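Local coordinates for hypothetical protein (Bacteroides caccae, PDB 4M8R) that is of unknown function but pairs an N-terminal Ig-like domain with a WD40-like domain and forms a two-fold symmetric contact between chains in the crystal, at the interface of chains A and B. Coordinates in Å, arbitrary orientation; residue numbers count along the deposited sequence, not the author numbering. Chains: chain A/B, hypothetical protein.

The interface of chains A and B. Residues chain A 203, 206, 221, 268; chain B 57-58, 61.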
ATOM      1  N   SER A 203      15.738 -12.200  -2.530  1.00 44.37           N
ATOM      2  CA  SER A 203      14.730 -11.850  -3.539  1.00 44.62           C
ATOM      3  C   SER A 203      13.861 -10.697  -3.061  1.00 44.79           C
ATOM      4  O   SER A 203      13.433  -9.867  -3.860  1.00 44.80           O
ATOM      5  CB  SER A 203      13.842 -13.044  -3.894  1.00 44.10           C
ATOM      6  OG  SER A 203      13.069 -13.464  -2.785  1.00 42.50           O
ATOM      7  N   ASP A 206      10.925 -13.948  -0.318  1.00 43.62           N
ATOM      8  CA  ASP A 206      10.830 -15.382  -0.609  1.00 43.94           C
ATOM      9  C   ASP A 206      12.186 -16.048  -0.422  1.00 42.13           C
ATOM     10  O   ASP A 206      13.221 -15.407  -0.590  1.00 44.02           O
ATOM     11  CB  ASP A 206      10.343 -15.621  -2.044  1.00 47.08           C
ATOM     12  CG  ASP A 206       8.937 -15.080  -2.291  1.00 49.70           C
ATOM     13  OD1 ASP A 206       8.808 -13.881  -2.640  1.00 51.88           O
ATOM     14  OD2 ASP A 206       7.963 -15.856  -2.154  1.00 48.53           O
ATOM     15  N   ASN A 221      10.650 -22.045  -5.535  1.00 39.37           N
ATOM     16  CA  ASN A 221      10.233 -21.285  -4.373  1.00 38.14           C
ATOM     17  C   ASN A 221       9.836 -22.265  -3.286  1.00 36.73           C
ATOM     18  O   ASN A 221       8.885 -23.017  -3.450  1.00 36.94           O
ATOM     19  CB  ASN A 221       9.047 -20.392  -4.710  1.00 38.54           C
ATOM     20  CG  ASN A 221       8.653 -19.495  -3.558  1.00 38.58           C
ATOM     21  OD1 ASN A 221       8.634 -19.918  -2.401  1.00 39.47           O
ATOM     22  ND2 ASN A 221       8.355 -18.241  -3.862  1.00 39.83           N
ATOM     23  N   ASN A 268      16.838 -10.047  -9.580  1.00 55.52           N
ATOM     24  CA  ASN A 268      16.571 -11.460  -9.294  1.00 52.80           C
ATOM     25  C   ASN A 268      16.720 -12.397 -10.493  1.00 52.85           C
ATOM     26  O   ASN A 268      16.019 -13.396 -10.591  1.00 50.98           O
ATOM     27  CB  ASN A 268      15.185 -11.624  -8.644  1.00 50.54           C
ATOM     28  CG  ASN A 268      15.074 -10.904  -7.310  1.00 48.59           C
ATOM     29  OD1 ASN A 268      16.066 -10.430  -6.757  1.00 48.33           O
ATOM     30  ND2 ASN A 268      13.860 -10.830  -6.781  1.00 47.14           N
TER
ATOM     31  N   PHE B  57      11.347 -14.526 -11.035  1.00 47.57           N
ATOM     32  CA  PHE B  57      11.246 -14.977  -9.651  1.00 45.85           C
ATOM     33  C   PHE B  57      11.101 -13.758  -8.738  1.00 45.53           C
ATOM     34  O   PHE B  57      11.888 -12.813  -8.842  1.00 46.68           O
ATOM     35  CB  PHE B  57      12.463 -15.805  -9.219  1.00 47.13           C
ATOM     36  CG  PHE B  57      12.286 -16.452  -7.872  1.00 46.55           C
ATOM     37  CD1 PHE B  57      12.537 -15.744  -6.707  1.00 46.18           C
ATOM     38  CD2 PHE B  57      11.813 -17.751  -7.772  1.00 46.10           C
ATOM     39  CE1 PHE B  57      12.345 -16.328  -5.472  1.00 45.66           C
ATOM     40  CE2 PHE B  57      11.621 -18.340  -6.536  1.00 44.92           C
ATOM     41  CZ  PHE B  57      11.886 -17.627  -5.385  1.00 44.51           C
ATOM     42  N   PRO B  58      10.110 -13.772  -7.829  1.00 43.58           N
ATOM     43  CA  PRO B  58       9.103 -14.807  -7.600  1.00 42.26           C
ATOM     44  C   PRO B  58       7.956 -14.752  -8.595  1.00 42.03           C
ATOM     45  O   PRO B  58       7.598 -13.683  -9.076  1.00 44.35           O
ATOM     46  CB  PRO B  58       8.566 -14.471  -6.207  1.00 41.29           C
ATOM     47  CG  PRO B  58       8.730 -12.994  -6.100  1.00 42.30           C
ATOM     48  CD  PRO B  58       9.994 -12.672  -6.854  1.00 43.98           C
ATOM     49  N   TYR B  61       1.819 -17.483  -6.759  1.00 36.45           N
ATOM     50  CA  TYR B  61       1.558 -18.793  -6.155  1.00 36.55           C
ATOM     51  C   TYR B  61       0.277 -18.786  -5.353  1.00 35.14           C
ATOM     52  O   TYR B  61      -0.091 -17.779  -4.780  1.00 35.47           O
ATOM     53  CB  TYR B  61       2.697 -19.193  -5.220  1.00 37.30           C
ATOM     54  CG  TYR B  61       4.067 -18.994  -5.811  1.00 37.49           C
ATOM     55  CD1 TYR B  61       4.555 -19.861  -6.778  1.00 37.12           C
ATOM     56  CD2 TYR B  61       4.874 -17.932  -5.413  1.00 37.88           C
ATOM     57  CE1 TYR B  61       5.817 -19.689  -7.328  1.00 38.32           C
ATOM     58  CE2 TYR B  61       6.139 -17.750  -5.959  1.00 39.09           C
ATOM     59  CZ  TYR B  61       6.602 -18.631  -6.915  1.00 39.44           C
ATOM     60  OH  TYR B  61       7.854 -18.459  -7.462  1.00 41.69           O
TER
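B:Phe57 sets the far rim of its ring between A:Ser203 and A:Asn221. The evidence is positional: A:Ser203 CB lies at the ring edge in the ring plane, 3.9 Å from B:Phe57 CE1, while A:Asn221 CB approaches B:Phe57 CE2 on the other side of the rim at 3.8 Å. With CG anti to the backbone nitrogen (chi1 -171°), the ring extends from the loop towards chain A, and B:Pro58 CB of the same chain covers one face near its rim. The proline, which follows a cis peptide bond, turns its CB and CG to A:Asp206; the two side chains meet at about a right angle, with carboxylate oxygen OD1 3.6 Å from B:Pro58 CG.

A:Asn221 is shared by both aromatic residues. Its CB packs against B:Tyr61 CZ at 3.7 Å, and its amide stands steeply to the tyrosine ring, the planes 72° apart, ND2 lying above the ring plane and outward of CE2, not over the ring centre. That amide is fixed from within chain A: ND2 donates to A:Asp206 OD2 (3.0 Å), which receives it from above the carboxylate plane. A second internal bond, from A:Ser203 OG to the backbone oxygen of A:Asp206, ties together the loop facing the phenylalanine.

The looser flank is at A:Asn268, whose polar link to chain B is weak: ND2 to B:Phe57 O spans 3.5 Å. Its firmer bond is to A:Ser203 O (3.1 Å), on a carbonyl lone pair and nearly in the amide plane, so the group is oriented chiefly by its own chain.

Packing of two rings and a proline against carbons, carboxylate and amide of polar chain A residues therefore dominates this 213 Å² patch. It docks a segment within the Ig-like family region of one chain onto the WD40-like region of the other, and its symmetry twin repeats the contact; this may help pair chains within the four-copy deposited assembly, although the structure alone does not show which oligomer forms in solution.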